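Local coordinates for protein phytase (Debaryomyces castellii, PDB 2GFI) that probably removes phosphate from phytate (inositol hexakisphosphate), starting at the 3-position, as an acid hydrolase of the histidine acid phosphatase family, at residues K84-K89 and S253-Y258; G99-L104 and C272-N277; N217-I222 and A297-T302; G344-D349 and V366-Q371. One frame throughout, in Å; residues are numbered along the deposited sequence.

Contact 1 of 4, residues K84-K89 and S253-Y258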
loop_
_atom_site.group_PDB
_atom_site.type_symbol
_atom_site.label_atom_id
_atom_site.label_comp_id
_atom_site.label_asym_id
_atom_site.label_seq_id
_atom_site.Cartn_x
_atom_site.Cartn_y
_atom_site.Cartn_z
ATOM N N LYS A 84 8.671 -25.120 -23.449
ATOM C CA LYS A 84 10.049 -25.452 -23.845
ATOM C C LYS A 84 10.233 -25.335 -25.377
ATOM O O LYS A 84 11.212 -24.732 -25.850
ATOM C CB LYS A 84 10.434 -26.833 -23.319
ATOM C CG LYS A 84 11.904 -27.198 -23.529
ATOM C CD LYS A 84 12.774 -25.987 -23.325
ATOM C CE LYS A 84 14.240 -26.360 -23.032
ATOM N NZ LYS A 84 14.896 -27.083 -24.128
ATOM N N ALA A 85 9.298 -25.905 -26.133
ATOM C CA ALA A 85 9.234 -25.729 -27.593
ATOM C C ALA A 85 9.191 -24.252 -28.061
ATOM O O ALA A 85 9.896 -23.871 -29.002
ATOM C CB ALA A 85 8.066 -26.555 -28.205
ATOM N N VAL A 86 8.385 -23.417 -27.411
ATOM C CA VAL A 86 8.371 -21.999 -27.757
ATOM C C VAL A 86 9.699 -21.374 -27.402
ATOM O O VAL A 86 10.250 -20.610 -28.189
ATOM C CB VAL A 86 7.195 -21.195 -27.110
ATOM C CG1 VAL A 86 7.185 -19.734 -27.650
ATOM C CG2 VAL A 86 5.863 -21.827 -27.465
ATOM N N TYR A 87 10.223 -21.685 -26.220
ATOM C CA TYR A 87 11.500 -21.151 -25.805
ATOM C C TYR A 87 12.577 -21.455 -26.863
ATOM O O TYR A 87 13.402 -20.597 -27.181
ATOM C CB TYR A 87 11.904 -21.750 -24.452
ATOM C CG TYR A 87 13.327 -21.402 -24.016
ATOM C CD1 TYR A 87 13.601 -20.223 -23.297
ATOM C CD2 TYR A 87 14.394 -22.275 -24.299
ATOM C CE1 TYR A 87 14.914 -19.915 -22.881
ATOM C CE2 TYR A 87 15.681 -21.996 -23.895
ATOM C CZ TYR A 87 15.935 -20.809 -23.198
ATOM O OH TYR A 87 17.215 -20.559 -22.822
ATOM N N GLU A 88 12.572 -22.701 -27.366
ATOM C CA GLU A 88 13.544 -23.184 -28.330
ATOM C C GLU A 88 13.356 -22.499 -29.692
ATOM O O GLU A 88 14.352 -22.121 -30.305
ATOM C CB GLU A 88 13.495 -24.714 -28.444
ATOM C CG GLU A 88 14.187 -25.479 -27.305
ATOM C CD GLU A 88 15.614 -24.987 -26.981
ATOM O OE1 GLU A 88 16.335 -24.464 -27.871
ATOM O OE2 GLU A 88 16.061 -25.131 -25.811
ATOM N N LYS A 89 12.101 -22.333 -30.142
ATOM C CA LYS A 89 11.809 -21.514 -31.326
ATOM C C LYS A 89 12.380 -20.107 -31.162
ATOM O O LYS A 89 13.026 -19.608 -32.074
ATOM C CB LYS A 89 10.310 -21.446 -31.640
ATOM C CG LYS A 89 9.796 -22.709 -32.291
ATOM C CD LYS A 89 8.283 -22.765 -32.488
ATOM C CE LYS A 89 7.851 -21.973 -33.724
ATOM N NZ LYS A 89 6.439 -22.302 -34.093
ATOM N N SER A 253 0.041 -17.406 -27.815
ATOM C CA SER A 253 -0.978 -17.789 -26.872
ATOM C C SER A 253 -0.415 -18.554 -25.665
ATOM O O SER A 253 -0.861 -18.370 -24.556
ATOM C CB SER A 253 -1.994 -18.648 -27.570
ATOM O OG SER A 253 -3.049 -18.905 -26.669
ATOM N N ASN A 254 0.592 -19.389 -25.908
ATOM C CA ASN A 254 1.287 -20.144 -24.879
ATOM C C ASN A 254 2.216 -19.301 -24.033
ATOM O O ASN A 254 2.607 -19.666 -22.930
ATOM C CB ASN A 254 2.054 -21.287 -25.551
ATOM C CG ASN A 254 1.143 -22.426 -25.927
ATOM O OD1 ASN A 254 1.349 -23.123 -26.928
ATOM N ND2 ASN A 254 0.112 -22.616 -25.129
ATOM N N LEU A 255 2.537 -18.121 -24.511
ATOM C CA LEU A 255 3.461 -17.300 -23.780
ATOM C C LEU A 255 2.756 -16.658 -22.588
ATOM O O LEU A 255 3.407 -16.246 -21.626
ATOM C CB LEU A 255 4.111 -16.275 -24.709
ATOM C CG LEU A 255 5.113 -16.790 -25.719
ATOM C CD1 LEU A 255 5.698 -15.589 -26.559
ATOM C CD2 LEU A 255 6.195 -17.545 -24.983
ATOM N N PHE A 256 1.426 -16.582 -22.652
ATOM C CA PHE A 256 0.631 -16.192 -21.460
ATOM C C PHE A 256 0.789 -17.162 -20.330
ATOM O O PHE A 256 1.090 -16.733 -19.219
ATOM C CB PHE A 256 -0.863 -16.015 -21.753
ATOM C CG PHE A 256 -1.163 -14.841 -22.584
ATOM C CD1 PHE A 256 -1.272 -13.581 -22.005
ATOM C CD2 PHE A 256 -1.335 -14.982 -23.966
ATOM C CE1 PHE A 256 -1.568 -12.463 -22.810
ATOM C CE2 PHE A 256 -1.624 -13.902 -24.765
ATOM C CZ PHE A 256 -1.746 -12.628 -24.189
ATOM N N GLY A 257 0.614 -18.457 -20.602
ATOM C CA GLY A 257 0.872 -19.487 -19.584
ATOM C C GLY A 257 2.344 -19.480 -19.158
ATOM O O GLY A 257 2.690 -19.639 -17.976
ATOM N N TYR A 258 3.231 -19.295 -20.117
ATOM C CA TYR A 258 4.648 -19.252 -19.832
ATOM C C TYR A 258 4.903 -18.143 -18.796
ATOM O O TYR A 258 5.580 -18.360 -17.796
ATOM C CB TYR A 258 5.370 -18.976 -21.167
ATOM C CG TYR A 258 6.868 -19.135 -21.152
ATOM C CD1 TYR A 258 7.503 -20.054 -22.017
ATOM C CD2 TYR A 258 7.673 -18.356 -20.301
ATOM C CE1 TYR A 258 8.882 -20.188 -22.035
ATOM C CE2 TYR A 258 9.039 -18.481 -20.319
ATOM C CZ TYR A 258 9.645 -19.400 -21.186
ATOM O OH TYR A 258 11.023 -19.534 -21.169
#
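Val86 and Tyr87 of helix 77-91 pack on Asn254, Leu255 and Tyr258 of helix 249-266, a worked example of a helix pair joined by side chains alone. Over these segments the axes pass 10.3 Å apart at -113°, so each helix offers the other little more than one turn. Just ahead of the touching pair, Lys84 keeps to its own helix and bridges to Glu88, one turn on.

Val86 is directed toward the partner helix and splits its branches. CG1, held anti to the backbone N (chi1 -174°), reaches Leu255 CD2 at 3.6 Å, while Val86 CG2 lies 4.3 Å from Asn254 CB. Leu255 also touches Met271 and Ile274.

Tyr87 follows. Its hydroxyl bonds the carbonyl of Tyr108, and its CB and the ring's CD1 meet Tyr258. The two tyrosines are not stacked: the Tyr258 ring, which also meets Phe111 edge-to-face, presents its edge to Tyr87 CB, with Tyr258 CE1 4.2 Å from that carbon. Beyond the ring edge, Tyr258 OH comes obliquely against the Tyr87 ring, 3.4 Å from Tyr87 CD1.

Contact 2 of 4, residues G99-L104 and C272-N277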
loop_
_atom_site.group_PDB
_atom_site.type_symbol
_atom_site.label_atom_id
_atom_site.label_comp_id
_atom_site.label_asym_id
_atom_site.label_seq_id
_atom_site.Cartn_x
_atom_site.Cartn_y
_atom_site.Cartn_z
ATOM N N GLY A 99 13.178 -4.647 -28.684
ATOM C CA GLY A 99 11.855 -4.406 -28.137
ATOM C C GLY A 99 11.516 -5.245 -26.909
ATOM O O GLY A 99 12.367 -5.524 -26.062
ATOM N N GLU A 100 10.251 -5.627 -26.802
ATOM C CA GLU A 100 9.765 -6.407 -25.664
ATOM C C GLU A 100 10.470 -7.724 -25.510
ATOM O O GLU A 100 10.507 -8.256 -24.422
ATOM C CB GLU A 100 8.284 -6.765 -25.807
ATOM C CG GLU A 100 7.376 -5.634 -26.173
ATOM C CD GLU A 100 6.884 -5.789 -27.582
ATOM O OE1 GLU A 100 7.692 -5.647 -28.573
ATOM O OE2 GLU A 100 5.681 -6.081 -27.672
ATOM N N LEU A 101 10.966 -8.287 -26.610
ATOM C CA LEU A 101 11.587 -9.618 -26.553
ATOM C C LEU A 101 13.089 -9.580 -26.287
ATOM O O LEU A 101 13.734 -10.627 -26.250
ATOM C CB LEU A 101 11.274 -10.414 -27.817
ATOM C CG LEU A 101 9.796 -10.711 -28.106
ATOM C CD1 LEU A 101 9.693 -11.563 -29.349
ATOM C CD2 LEU A 101 9.137 -11.400 -26.916
ATOM N N ALA A 102 13.644 -8.391 -26.052
ATOM C CA ALA A 102 15.115 -8.264 -25.877
ATOM C C ALA A 102 15.703 -9.095 -24.746
ATOM O O ALA A 102 16.857 -9.527 -24.821
ATOM C CB ALA A 102 15.545 -6.790 -25.724
ATOM N N PHE A 103 14.938 -9.292 -23.677
ATOM C CA PHE A 103 15.445 -10.054 -22.534
ATOM C C PHE A 103 15.881 -11.463 -22.975
ATOM O O PHE A 103 16.630 -12.132 -22.251
ATOM C CB PHE A 103 14.377 -10.156 -21.434
ATOM C CG PHE A 103 13.144 -10.931 -21.863
ATOM C CD1 PHE A 103 13.063 -12.309 -21.660
ATOM C CD2 PHE A 103 12.070 -10.283 -22.481
ATOM C CE1 PHE A 103 11.933 -13.023 -22.061
ATOM C CE2 PHE A 103 10.948 -11.001 -22.907
ATOM C CZ PHE A 103 10.863 -12.363 -22.662
ATOM N N LEU A 104 15.384 -11.899 -24.134
ATOM C CA LEU A 104 15.705 -13.215 -24.718
ATOM C C LEU A 104 17.171 -13.382 -25.037
ATOM O O LEU A 104 17.676 -14.490 -24.977
ATOM C CB LEU A 104 14.878 -13.497 -25.970
ATOM C CG LEU A 104 13.369 -13.670 -25.742
ATOM C CD1 LEU A 104 12.659 -13.786 -27.049
ATOM C CD2 LEU A 104 13.090 -14.897 -24.872
ATOM N N CYS A 272 6.022 -11.966 -18.986
ATOM C CA CYS A 272 4.840 -11.168 -18.610
ATOM C C CYS A 272 4.894 -9.751 -19.179
ATOM O O CYS A 272 3.834 -9.081 -19.276
ATOM C CB CYS A 272 4.681 -11.060 -17.102
ATOM S SG CYS A 272 4.277 -12.637 -16.370
ATOM N N ASP A 273 6.100 -9.300 -19.534
ATOM C CA ASP A 273 6.243 -7.904 -20.011
ATOM C C ASP A 273 5.948 -7.673 -21.453
ATOM O O ASP A 273 6.028 -6.549 -21.904
ATOM C CB ASP A 273 7.636 -7.403 -19.754
ATOM C CG ASP A 273 7.997 -7.530 -18.347
ATOM O OD1 ASP A 273 7.062 -7.485 -17.498
ATOM O OD2 ASP A 273 9.165 -7.696 -17.987
ATOM N N ILE A 274 5.615 -8.722 -22.183
ATOM C CA ILE A 274 5.515 -8.588 -23.650
ATOM C C ILE A 274 4.089 -8.299 -24.094
ATOM O O ILE A 274 3.836 -8.036 -25.265
ATOM C CB ILE A 274 6.059 -9.865 -24.328
ATOM C CG1 ILE A 274 5.090 -11.030 -24.134
ATOM C CG2 ILE A 274 7.481 -10.177 -23.812
ATOM C CD1 ILE A 274 5.456 -12.288 -24.956
ATOM N N PHE A 275 3.148 -8.337 -23.150
ATOM C CA PHE A 275 1.735 -8.131 -23.522
ATOM C C PHE A 275 1.162 -6.835 -22.974
ATOM O O PHE A 275 1.586 -6.349 -21.897
ATOM C CB PHE A 275 0.876 -9.333 -23.084
ATOM C CG PHE A 275 1.205 -10.597 -23.811
ATOM C CD1 PHE A 275 1.071 -10.659 -25.206
ATOM C CD2 PHE A 275 1.667 -11.711 -23.126
ATOM C CE1 PHE A 275 1.365 -11.800 -25.896
ATOM C CE2 PHE A 275 1.974 -12.874 -23.820
ATOM C CZ PHE A 275 1.814 -12.918 -25.203
ATOM N N THR A 276 0.195 -6.298 -23.706
ATOM C CA THR A 276 -0.572 -5.155 -23.249
ATOM C C THR A 276 -1.699 -5.654 -22.384
ATOM O O THR A 276 -2.085 -6.809 -22.504
ATOM C CB THR A 276 -1.151 -4.359 -24.421
ATOM O OG1 THR A 276 -2.075 -5.176 -25.158
ATOM C CG2 THR A 276 -0.034 -3.924 -25.419
ATOM N N ASN A 277 -2.245 -4.775 -21.532
ATOM C CA ASN A 277 -3.426 -5.114 -20.730
ATOM C C ASN A 277 -4.551 -5.652 -21.601
ATOM O O ASN A 277 -5.230 -6.620 -21.262
ATOM C CB ASN A 277 -3.920 -3.882 -19.958
ATOM C CG ASN A 277 -3.013 -3.524 -18.819
ATOM O OD1 ASN A 277 -1.789 -3.701 -18.911
ATOM N ND2 ASN A 277 -3.596 -3.039 -17.724
#
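Ile274 lies against Glu100, Leu101 and Phe103, and one methyl, CG2, does most of the apolar work. That methyl is 3.7 Å from Leu101 CD2 and equally 3.7 Å from Phe103 CE2. The phenylalanine takes it at the ring edge, close to the ring plane, and the two side chains stand at about a right angle. Glu100 adds its backbone O, 3.6 Å from Ile274 CG2, and its CB, 4.0 Å from the same carbon. One methyl is thus gripped by three residues of a single short 3-10 turn. Within its own segment, CG1 of Ile274 sits between backbone N and carbonyl carbon (chi1 72°) and lies over the centre of the Phe275 ring, 3.6 Å above its plane.

The polar part is indirect. Glu100 OE2 and Ile274 O approach to 3.6 Å, two acceptors that would gain nothing from each other. What reconciles them is Arg237 of helix 229-241, whose NE forms a salt bridge with Glu100 OE2 while its NH2 bonds Ile274 O; Phe238 of the same helix packs on Glu100, Leu101 and Ile274. A neighbouring copy of the protein comes close as well, for Gly99 N bonds Asp106 of the second subunit and Ala102 meets its counterpart there.

The contact is thus one of loop on turn: Ile274, in the connection between helices 249-266 and 277-295, packs on the 3-10 turn that follows helix 77-91, and a single arginine of helix 229-241 bonds both segments.

Contact 3 of 4, residues N217-I222 and A297-T302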
loop_
_atom_site.group_PDB
_atom_site.type_symbol
_atom_site.label_atom_id
_atom_site.label_comp_id
_atom_site.label_asym_id
_atom_site.label_seq_id
_atom_site.Cartn_x
_atom_site.Cartn_y
_atom_site.Cartn_z
ATOM N N ASN A 217 -14.524 -31.521 -23.754
ATOM C CA ASN A 217 -14.323 -30.847 -25.029
ATOM C C ASN A 217 -15.555 -30.712 -25.900
ATOM O O ASN A 217 -15.455 -30.299 -27.046
ATOM C CB ASN A 217 -13.166 -31.480 -25.786
ATOM C CG ASN A 217 -11.872 -31.364 -25.023
ATOM O OD1 ASN A 217 -11.240 -32.376 -24.679
ATOM N ND2 ASN A 217 -11.483 -30.132 -24.704
ATOM N N ALA A 218 -16.723 -31.019 -25.342
ATOM C CA ALA A 218 -17.971 -30.938 -26.085
ATOM C C ALA A 218 -18.184 -29.592 -26.765
ATOM O O ALA A 218 -18.828 -29.525 -27.803
ATOM C CB ALA A 218 -19.153 -31.250 -25.188
ATOM N N ASN A 219 -17.667 -28.517 -26.180
ATOM C CA ASN A 219 -18.020 -27.182 -26.657
ATOM C C ASN A 219 -16.866 -26.427 -27.270
ATOM O O ASN A 219 -16.926 -25.211 -27.387
ATOM C CB ASN A 219 -18.615 -26.368 -25.525
ATOM C CG ASN A 219 -19.928 -26.918 -25.052
ATOM O OD1 ASN A 219 -20.147 -27.149 -23.828
ATOM N ND2 ASN A 219 -20.833 -27.140 -26.005
ATOM N N THR A 220 -15.821 -27.145 -27.672
ATOM C CA THR A 220 -14.630 -26.489 -28.181
ATOM C C THR A 220 -14.896 -25.597 -29.392
ATOM O O THR A 220 -14.289 -24.542 -29.494
ATOM C CB THR A 220 -13.511 -27.513 -28.488
ATOM O OG1 THR A 220 -14.094 -28.662 -29.092
ATOM C CG2 THR A 220 -12.930 -28.087 -27.191
ATOM N N ALA A 221 -15.780 -26.016 -30.301
ATOM C CA ALA A 221 -16.057 -25.243 -31.521
ATOM C C ALA A 221 -16.692 -23.875 -31.222
ATOM O O ALA A 221 -16.378 -22.896 -31.899
ATOM C CB ALA A 221 -16.929 -26.053 -32.531
ATOM N N ILE A 222 -17.588 -23.832 -30.229
ATOM C CA ILE A 222 -18.137 -22.582 -29.685
ATOM C C ILE A 222 -17.012 -21.707 -29.148
ATOM O O ILE A 222 -16.855 -20.546 -29.524
ATOM C CB ILE A 222 -19.122 -22.865 -28.522
ATOM C CG1 ILE A 222 -20.347 -23.656 -29.035
ATOM C CG2 ILE A 222 -19.544 -21.555 -27.887
ATOM C CD1 ILE A 222 -21.410 -24.059 -27.926
ATOM N N ALA A 297 -21.281 -24.461 -16.226
ATOM C CA ALA A 297 -22.645 -24.637 -16.698
ATOM C C ALA A 297 -22.794 -24.623 -18.224
ATOM O O ALA A 297 -23.863 -24.946 -18.750
ATOM C CB ALA A 297 -23.571 -23.588 -16.042
ATOM N N GLY A 298 -21.737 -24.239 -18.925
ATOM C CA GLY A 298 -21.706 -24.334 -20.391
ATOM C C GLY A 298 -21.788 -25.789 -20.817
ATOM O O GLY A 298 -22.298 -26.101 -21.872
ATOM N N ASN A 299 -21.274 -26.682 -19.987
ATOM C CA ASN A 299 -21.285 -28.100 -20.276
ATOM C C ASN A 299 -22.412 -28.770 -19.478
ATOM O O ASN A 299 -22.428 -28.691 -18.228
ATOM C CB ASN A 299 -19.924 -28.726 -19.948
ATOM C CG ASN A 299 -19.802 -30.164 -20.445
ATOM O OD1 ASN A 299 -20.516 -31.051 -19.982
ATOM N ND2 ASN A 299 -18.881 -30.403 -21.385
ATOM N N ASN A 300 -23.337 -29.421 -20.205
ATOM C CA ASN A 300 -24.533 -30.015 -19.608
ATOM C C ASN A 300 -24.244 -31.074 -18.530
ATOM O O ASN A 300 -25.105 -31.375 -17.695
ATOM C CB ASN A 300 -25.541 -30.520 -20.691
ATOM C CG ASN A 300 -24.965 -31.620 -21.656
ATOM O OD1 ASN A 300 -23.893 -32.202 -21.431
ATOM N ND2 ASN A 300 -25.720 -31.903 -22.750
ATOM N N MET A 301 -23.028 -31.611 -18.516
ATOM C CA MET A 301 -22.720 -32.704 -17.607
ATOM C C MET A 301 -22.207 -32.296 -16.247
ATOM O O MET A 301 -22.195 -33.101 -15.328
ATOM C CB MET A 301 -21.771 -33.721 -18.260
ATOM C CG MET A 301 -22.467 -34.649 -19.251
ATOM S SD MET A 301 -23.930 -35.484 -18.536
ATOM C CE MET A 301 -23.113 -36.550 -17.360
ATOM N N THR A 302 -21.806 -31.038 -16.091
ATOM C CA THR A 302 -21.111 -30.615 -14.866
ATOM C C THR A 302 -22.022 -30.457 -13.673
ATOM O O THR A 302 -21.591 -30.660 -12.535
ATOM C CB THR A 302 -20.332 -29.312 -15.083
ATOM O OG1 THR A 302 -21.249 -28.270 -15.465
ATOM C CG2 THR A 302 -19.317 -29.475 -16.233
HETATM O O HOH W 1 -17.378 -28.964 -22.943
#
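Asn219 and Ala218 approach Gly298 and Asn299 where two turns, each about to enter a helix, come side by side. The direct touches are few. Ala218 CB rests 3.9 Å from Asn299 ND2, and Asn219 CG lies 4.0 Å from Gly298 O. The rotation of the Asn219 amide is uncertain, so its polar atoms carry none of the argument.

Water supplies the clearer polar link. It accepts a short bond from Asn299 ND2, at 2.6 Å, and a weak one from Asn219 N, at 3.3 Å. Asn299 ND2 thus has two acceptors, the water and the carbonyl of Asn215.

Within segment 297-302, OD1 of Asn299 accepts from Met301 N at 3.0 Å, in the plane of the amide and on a lone pair, so that both ends of this amide are engaged. CG anti to the backbone N (chi1 -171°) lets the amide fold forward over its own turn while ND2 faces the other segment. An alanine at Asn299 is likely to leave Met301 N without its capping acceptor, and to take from the water and the Asn215 carbonyl the donor that ND2 provides.

Within segment 217-222, the carbonyl of Asn217 takes two donors from Thr220: the backbone N, and Thr220 OG1, which lies 3.0 Å from Asn217 O.

Two type I beta turns, Asn217-Thr220 and Asn299-Thr302, thus lead into helices 220-223 and 302-318; the second carries the side-chain-to-N(i+2) bond that defines an Asx turn.

Contact 4 of 4, residues G344-D349 and V366-Q371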
loop_
_atom_site.group_PDB
_atom_site.type_symbol
_atom_site.label_atom_id
_atom_site.label_comp_id
_atom_site.label_asym_id
_atom_site.label_seq_id
_atom_site.Cartn_x
_atom_site.Cartn_y
_atom_site.Cartn_z
ATOM N N GLY A 344 -23.496 -23.034 -7.773
ATOM C CA GLY A 344 -24.316 -22.040 -8.429
ATOM C C GLY A 344 -24.266 -20.631 -7.884
ATOM O O GLY A 344 -25.139 -19.838 -8.161
ATOM N N ILE A 345 -23.230 -20.274 -7.155
ATOM C CA ILE A 345 -23.112 -18.896 -6.663
ATOM C C ILE A 345 -22.230 -17.986 -7.533
ATOM O O ILE A 345 -22.285 -16.759 -7.436
ATOM C CB ILE A 345 -22.638 -18.904 -5.197
ATOM C CG1 ILE A 345 -21.299 -19.629 -5.085
ATOM C CG2 ILE A 345 -23.699 -19.565 -4.346
ATOM C CD1 ILE A 345 -20.643 -19.471 -3.729
ATOM N N LEU A 346 -21.389 -18.581 -8.362
ATOM C CA LEU A 346 -20.529 -17.782 -9.231
ATOM C C LEU A 346 -20.765 -18.123 -10.706
ATOM O O LEU A 346 -19.897 -17.918 -11.560
ATOM C CB LEU A 346 -19.068 -17.913 -8.804
ATOM C CG LEU A 346 -18.751 -17.167 -7.501
ATOM C CD1 LEU A 346 -17.395 -17.580 -6.987
ATOM C CD2 LEU A 346 -18.811 -15.642 -7.700
ATOM N N ILE A 347 -21.981 -18.605 -10.977
ATOM C CA ILE A 347 -22.398 -19.064 -12.309
ATOM C C ILE A 347 -23.323 -18.025 -12.973
ATOM O O ILE A 347 -24.312 -17.608 -12.386
ATOM C CB ILE A 347 -23.092 -20.483 -12.187
ATOM C CG1 ILE A 347 -22.213 -21.465 -11.409
ATOM C CG2 ILE A 347 -23.496 -21.050 -13.555
ATOM C CD1 ILE A 347 -20.750 -21.513 -11.846
ATOM N N PRO A 348 -23.018 -17.610 -14.197
ATOM C CA PRO A 348 -23.875 -16.643 -14.896
ATOM C C PRO A 348 -25.211 -17.308 -15.259
ATOM O O PRO A 348 -25.265 -18.537 -15.362
ATOM C CB PRO A 348 -23.082 -16.318 -16.170
ATOM C CG PRO A 348 -22.296 -17.505 -16.419
ATOM C CD PRO A 348 -21.879 -18.044 -15.028
ATOM N N ASP A 349 -26.260 -16.505 -15.454
ATOM C CA ASP A 349 -27.582 -17.017 -15.861
ATOM C C ASP A 349 -27.573 -17.638 -17.233
ATOM O O ASP A 349 -28.307 -18.605 -17.504
ATOM C CB ASP A 349 -28.593 -15.883 -15.907
ATOM C CG ASP A 349 -29.004 -15.420 -14.528
ATOM O OD1 ASP A 349 -28.999 -16.266 -13.587
ATOM O OD2 ASP A 349 -29.346 -14.227 -14.317
ATOM N N VAL A 366 -10.733 -17.377 -12.661
ATOM C CA VAL A 366 -9.742 -17.052 -11.609
ATOM C C VAL A 366 -10.379 -16.581 -10.280
ATOM O O VAL A 366 -9.745 -16.655 -9.230
ATOM C CB VAL A 366 -8.722 -16.022 -12.140
ATOM C CG1 VAL A 366 -9.384 -14.667 -12.343
ATOM C CG2 VAL A 366 -7.515 -15.926 -11.229
ATOM N N GLY A 367 -11.627 -16.095 -10.332
ATOM C CA GLY A 367 -12.366 -15.723 -9.128
ATOM C C GLY A 367 -12.712 -16.992 -8.344
ATOM O O GLY A 367 -12.963 -16.944 -7.128
ATOM N N ILE A 368 -12.701 -18.132 -9.038
ATOM C CA ILE A 368 -13.107 -19.401 -8.437
ATOM C C ILE A 368 -11.889 -20.245 -8.145
ATOM O O ILE A 368 -11.712 -20.681 -6.998
ATOM C CB ILE A 368 -14.113 -20.206 -9.315
ATOM C CG1 ILE A 368 -15.352 -19.383 -9.730
ATOM C CG2 ILE A 368 -14.573 -21.475 -8.565
ATOM C CD1 ILE A 368 -16.418 -20.246 -10.595
ATOM N N THR A 369 -11.043 -20.473 -9.161
ATOM C CA THR A 369 -9.892 -21.345 -8.991
ATOM C C THR A 369 -8.557 -20.738 -9.406
ATOM O O THR A 369 -7.978 -21.154 -10.420
ATOM C CB THR A 369 -10.079 -22.723 -9.693
ATOM O OG1 THR A 369 -10.158 -22.537 -11.113
ATOM C CG2 THR A 369 -11.416 -23.402 -9.312
ATOM N N PRO A 370 -8.036 -19.788 -8.623
ATOM C CA PRO A 370 -6.668 -19.364 -8.807
ATOM C C PRO A 370 -5.845 -20.520 -8.285
ATOM O O PRO A 370 -6.417 -21.438 -7.682
ATOM C CB PRO A 370 -6.551 -18.174 -7.853
ATOM C CG PRO A 370 -7.519 -18.529 -6.746
ATOM C CD PRO A 370 -8.676 -19.058 -7.507
ATOM N N GLN A 371 -4.531 -20.493 -8.497
ATOM C CA GLN A 371 -3.674 -21.494 -7.846
ATOM C C GLN A 371 -3.897 -21.312 -6.362
ATOM O O GLN A 371 -3.998 -20.168 -5.898
ATOM C CB GLN A 371 -2.225 -21.269 -8.192
ATOM C CG GLN A 371 -1.906 -21.452 -9.650
ATOM C CD GLN A 371 -1.788 -22.933 -10.052
ATOM O OE1 GLN A 371 -2.115 -23.822 -9.267
ATOM N NE2 GLN A 371 -1.311 -23.183 -11.271
#
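Leu346 meets Ile368 almost alone, and its side chain can be followed outward atom by atom. CB, directed at the other segment, already touches the isoleucine: Leu346 CB is 4.0 Å from Ile368 CD1 and 4.1 Å from Ile368 CG1. CG stands anti to the carbonyl carbon (chi1 -73°), which carries the chain onward along the isoleucine. At the tip, Leu346 CD1 ends 3.9 Å from Ile368 CG1, and the same CD1 stands a longer 4.5 Å from Gly367 O. The leucine therefore runs back along the isoleucine: its root lies by the isoleucine's end, its tip by the isoleucine's middle.

Only apolar side-chain atoms join the segments in this way. Gly367 O, the carbonyl near Leu346 CD1, accepts from Asn46 ND2, and Ile392 of strand 385-392 packs on both Leu346 and Ile345, so Leu346 touches both that strand and helix 365-368.

Gly344, with its positive phi, ends helix 333-343 and sends the chain into 344-349. That helix, which starts at Asp333, the predicted proton donor, borders the contact through His340, which Ile368 touches; further along segment 366-371, Thr369 touches Asp333 and Gln371 touches His70, the predicted nucleophile.

The contact is thus apolar packing in the second shell of what is probably the catalytic centre of a histidine acid phosphatase, about 8 Å from Asp333, measured between the side chains of that residue and Ile368.

In the fold
The four contacts fall into two touching pairs. Contacts 1 and 2 have centres 13 Å apart and share a packed seam: Phe256 CE1 lies 3.3 Å from Phe275 CD2, and Leu255 CD1 lies 3.7 Å from Ile274 CD1. Contacts 3 and 4, with centres 16 Å apart, meet more narrowly, through Ala297 CB and Ile347 CG2 at 3.6 Å. Between the pairs nothing touches, and the centres of contacts 1 and 4 are 27 Å apart. Along the chain, contacts 1, 2 and 3 interlace, while contact 4 opens after all have closed. It alone lies near the predicted active-site residues, whereas contact 2 lies at a subunit boundary.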